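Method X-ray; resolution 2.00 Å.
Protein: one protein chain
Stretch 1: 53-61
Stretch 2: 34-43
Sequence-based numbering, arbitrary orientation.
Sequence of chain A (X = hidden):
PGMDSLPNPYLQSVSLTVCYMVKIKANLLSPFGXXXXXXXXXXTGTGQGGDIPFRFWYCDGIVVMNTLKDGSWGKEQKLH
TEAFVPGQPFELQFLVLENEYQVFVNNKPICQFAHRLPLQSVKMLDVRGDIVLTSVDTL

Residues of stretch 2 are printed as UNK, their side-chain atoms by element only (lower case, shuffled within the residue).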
# COMPACT_ATOMS: atom_id res chain seq x y z
N PRO A 53 -9.05 -17.41 1.98
CA PRO A 53 -8.16 -16.95 3.05
C PRO A 53 -8.69 -15.79 3.87
O PRO A 53 -8.44 -15.73 5.08
CB PRO A 53 -6.89 -16.56 2.28
CG PRO A 53 -6.89 -17.51 1.12
CD PRO A 53 -8.34 -17.63 0.72
N PHE A 54 -9.43 -14.86 3.26
CA PHE A 54 -9.86 -13.67 4.01
C PHE A 54 -11.13 -13.12 3.39
O PHE A 54 -11.11 -12.61 2.26
CB PHE A 54 -8.75 -12.62 4.03
CG PHE A 54 -9.14 -11.32 4.68
CD1 PHE A 54 -9.88 -11.30 5.86
CD2 PHE A 54 -8.73 -10.10 4.13
CE1 PHE A 54 -10.22 -10.10 6.47
CE2 PHE A 54 -9.08 -8.88 4.73
CZ PHE A 54 -9.82 -8.89 5.90
N ARG A 55 -12.23 -13.20 4.14
CA ARG A 55 -13.48 -12.54 3.78
C ARG A 55 -13.72 -11.41 4.76
O ARG A 55 -13.64 -11.61 5.98
CB ARG A 55 -14.68 -13.51 3.79
CG ARG A 55 -16.04 -12.79 3.80
CD ARG A 55 -17.25 -13.72 3.56
NE ARG A 55 -17.23 -14.27 2.21
CZ ARG A 55 -18.14 -15.09 1.71
NH1 ARG A 55 -19.18 -15.47 2.45
NH2 ARG A 55 -18.02 -15.53 0.47
N PHE A 56 -14.03 -10.24 4.23
CA PHE A 56 -14.42 -9.06 5.00
C PHE A 56 -15.87 -8.78 4.66
O PHE A 56 -16.22 -8.62 3.49
CB PHE A 56 -13.53 -7.86 4.63
CG PHE A 56 -13.96 -6.54 5.28
CD1 PHE A 56 -13.40 -6.11 6.47
CD2 PHE A 56 -14.88 -5.70 4.66
CE1 PHE A 56 -13.76 -4.89 7.06
CE2 PHE A 56 -15.25 -4.47 5.23
CZ PHE A 56 -14.68 -4.07 6.44
N TRP A 57 -16.71 -8.70 5.69
CA TRP A 57 -18.15 -8.55 5.54
C TRP A 57 -18.63 -7.43 6.44
O TRP A 57 -18.26 -7.37 7.61
CB TRP A 57 -18.87 -9.86 5.89
CG TRP A 57 -20.37 -9.79 5.80
CD1 TRP A 57 -21.14 -10.04 4.70
CD2 TRP A 57 -21.28 -9.46 6.86
NE1 TRP A 57 -22.48 -9.88 5.00
CE2 TRP A 57 -22.59 -9.51 6.32
CE3 TRP A 57 -21.12 -9.10 8.20
CZ2 TRP A 57 -23.73 -9.26 7.08
CZ3 TRP A 57 -22.26 -8.83 8.96
CH2 TRP A 57 -23.55 -8.92 8.40
N TYR A 58 -19.45 -6.56 5.90
CA TYR A 58 -19.95 -5.43 6.67
C TYR A 58 -21.43 -5.29 6.43
O TYR A 58 -21.90 -5.37 5.29
CB TYR A 58 -19.27 -4.09 6.31
CG TYR A 58 -20.03 -2.94 6.94
CD1 TYR A 58 -19.83 -2.60 8.27
CD2 TYR A 58 -21.00 -2.24 6.23
CE1 TYR A 58 -20.55 -1.58 8.87
CE2 TYR A 58 -21.73 -1.22 6.81
CZ TYR A 58 -21.51 -0.89 8.14
OH TYR A 58 -22.22 0.13 8.73
N CYS A 59 -22.17 -5.03 7.50
CA CYS A 59 -23.57 -4.65 7.38
C CYS A 59 -24.01 -4.03 8.69
O CYS A 59 -23.74 -4.60 9.76
CB CYS A 59 -24.45 -5.85 7.03
SG CYS A 59 -26.20 -5.45 6.79
N ASP A 60 -24.63 -2.86 8.61
CA ASP A 60 -25.36 -2.26 9.73
C ASP A 60 -24.50 -2.18 11.00
O ASP A 60 -24.85 -2.70 12.07
CB ASP A 60 -26.65 -3.03 10.00
CG ASP A 60 -27.53 -2.36 11.03
OD1 ASP A 60 -28.19 -3.08 11.80
OD2 ASP A 60 -27.54 -1.12 11.07
N GLY A 61 -23.34 -1.52 10.87
CA GLY A 61 -22.46 -1.27 11.99
C GLY A 61 -21.57 -2.42 12.43
O GLY A 61 -20.87 -2.28 13.43
N UNK A 34 -34.07 -4.06 3.29
CA UNK A 34 -32.95 -4.64 4.03
C UNK A 34 -31.84 -3.60 4.16
O UNK A 34 -31.80 -2.60 3.44
n UNK A 34 -30.16 -8.07 -0.54
c UNK A 34 -30.98 -6.88 1.52
c UNK A 34 -32.40 -5.90 3.37
c UNK A 34 -30.84 -6.86 0.00
c UNK A 34 -31.73 -5.65 2.02
N UNK A 35 -30.95 -3.86 5.09
CA UNK A 35 -29.77 -3.02 5.24
C UNK A 35 -28.71 -3.43 4.23
O UNK A 35 -28.47 -4.63 4.05
c UNK A 35 -29.21 -3.12 6.66
o UNK A 35 -30.39 -3.28 8.73
c UNK A 35 -30.18 -2.63 7.71
n UNK A 35 -30.79 -1.49 7.45
N UNK A 36 -28.06 -2.47 3.57
CA UNK A 36 -27.03 -2.80 2.57
C UNK A 36 -25.85 -3.55 3.18
O UNK A 36 -25.41 -3.27 4.29
c UNK A 36 -26.61 -1.43 2.05
c UNK A 36 -26.88 -0.49 3.24
c UNK A 36 -28.18 -1.02 3.80
N UNK A 37 -25.31 -4.50 2.42
CA UNK A 37 -24.14 -5.27 2.83
C UNK A 37 -22.97 -4.96 1.90
O UNK A 37 -23.15 -4.59 0.74
o UNK A 37 -26.90 -9.11 4.18
c UNK A 37 -24.42 -6.78 2.78
c UNK A 37 -25.92 -8.70 3.51
c UNK A 37 -25.77 -7.19 3.31
o UNK A 37 -25.07 -9.47 3.01
N UNK A 38 -21.77 -5.15 2.43
CA UNK A 38 -20.53 -5.05 1.68
C UNK A 38 -19.71 -6.30 1.96
O UNK A 38 -19.61 -6.73 3.11
c UNK A 38 -18.28 -3.70 1.67
c UNK A 38 -17.67 -2.45 2.27
c UNK A 38 -19.75 -3.78 2.08
c UNK A 38 -18.14 -3.72 0.14
N UNK A 39 -19.14 -6.90 0.91
CA UNK A 39 -18.39 -8.13 1.08
C UNK A 39 -17.17 -8.14 0.18
O UNK A 39 -17.30 -7.95 -1.04
c UNK A 39 -18.49 -10.65 1.03
c UNK A 39 -19.40 -11.85 0.96
c UNK A 39 -19.25 -9.36 0.79
n UNK A 39 -19.37 -12.54 -0.17
o UNK A 39 -20.14 -12.12 1.90
N UNK A 40 -15.99 -8.37 0.75
CA UNK A 40 -14.74 -8.44 -0.01
C UNK A 40 -14.06 -9.77 0.27
O UNK A 40 -13.74 -10.08 1.43
c UNK A 40 -14.44 -5.92 0.07
c UNK A 40 -13.78 -7.28 0.31
c UNK A 40 -12.49 -7.40 -0.52
N UNK A 41 -13.81 -10.54 -0.78
CA UNK A 41 -13.18 -11.85 -0.67
C UNK A 41 -11.79 -11.79 -1.29
O UNK A 41 -11.65 -11.48 -2.48
c UNK A 41 -15.19 -13.40 -0.53
c UNK A 41 -14.00 -12.94 -1.36
o UNK A 41 -15.32 -12.94 0.62
o UNK A 41 -16.00 -14.24 -1.01
N UNK A 42 -10.78 -12.08 -0.48
CA UNK A 42 -9.47 -12.48 -0.98
C UNK A 42 -9.51 -14.00 -1.06
O UNK A 42 -9.28 -14.69 -0.06
c UNK A 42 -7.01 -8.47 -0.68
c UNK A 42 -8.95 -8.28 0.69
c UNK A 42 -8.21 -10.47 -0.03
c UNK A 42 -7.90 -7.68 0.02
c UNK A 42 -9.11 -9.67 0.66
c UNK A 42 -7.16 -9.85 -0.70
c UNK A 42 -8.36 -11.98 -0.06
N UNK A 43 -9.86 -14.52 -2.24
CA UNK A 43 -10.12 -15.94 -2.42
C UNK A 43 -9.06 -16.64 -3.25
O UNK A 43 -8.19 -16.02 -3.87
O HOH W 1 -25.66 -1.60 6.30

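Position 34 carries four carbons in a row ending in a nitrogen, and this side chain has no contact with stretch 1; it is Lys-34, which takes no part in the contact. At position 35 there are two carbons, the second bearing one oxygen and one nitrogen. Its CB points toward stretch 1 and lies 3.8 Å from SG of Cys-59, and the short amide identifies Asn-35. The three carbons of position 36 close a ring onto the backbone nitrogen, so this is Pro-36. The ring itself keeps clear of stretch 1, but the carbonyl is used: a water accepts from N of Asp-60 (2.8 Å) and donates to O of Pro-36 (2.6 Å), joining the two stretches just beyond the paired strands.

Position 37 has three carbons, the third carrying two oxygens. One of these oxygens accepts a hydrogen bond from the indole NE1 of Trp-57, near the plane of the ring where the N-H points; a carboxylate on a chain of this length is Glu-37, and the distance from NE1 of Trp-57 to OE1 of Glu-37 is 3.3 Å. Position 38 shows four carbons forked at the second, all apolar and buried. Its CB is 4.3 Å from CB of Tyr-58, and one branch end reaches the edge of the Phe-56 ring. This is Leu-38; CD2 of Leu-38 lies 4.3 Å from CE2 of Phe-56.

At position 39 three carbons lead to one oxygen and one nitrogen, and this end group lies over one face of the Arg-55 guanidinium and beside the edge of the Trp-57 ring. The amide is that of Gln-39. Its NE2 is 3.3 Å from NH2 of Arg-55; both are donors, so this is packing without a hydrogen bond. OE1 of Gln-39 approaches CD1 of Trp-57 at 3.6 Å. Position 40 has one carbon carrying two more, and its CB is 4.4 Å from CB of Phe-56; the compact branching is that of Val-40.

Position 41 has two carbons, the second with two oxygens, both facing the guanidinium of Arg-55. It is Asp-41: NE of Arg-55 donates to OD1 of Asp-41 and NH2 of Arg-55 to OD2 of Asp-41, each at 2.8 Å, a two-pronged salt bridge. Position 42 has one carbon followed by a six-carbon ring, which lies beside that of Phe-54, nearly parallel but slid aside, with ring centroids 5.6 Å apart. This is Phe-42. Position 43 has no side-chain atoms, and its CA lies 4.0 Å from CD of Pro-53; it is Gly-43.

The two strands run antiparallel, their axes approaching to 4.7 Å. Paired backbone hydrogen bonds link Phe-56 with Val-40 and Tyr-58 with Leu-38; between Phe-54 and Phe-42 one bond is short, while that from N of Phe-54 to O of Phe-42 is weak at 3.3 Å. Alternation separates the chemistry: Phe-54, Phe-56 and Tyr-58 pack with Leu-38, Val-40 and Phe-42 on a buried face, whereas Arg-55 and Trp-57 meet Glu-37, Gln-39 and Asp-41 on the other, where charge and polarity complement the backbone ladder.

Stretch 2 (34-43) KNPELQVDFG
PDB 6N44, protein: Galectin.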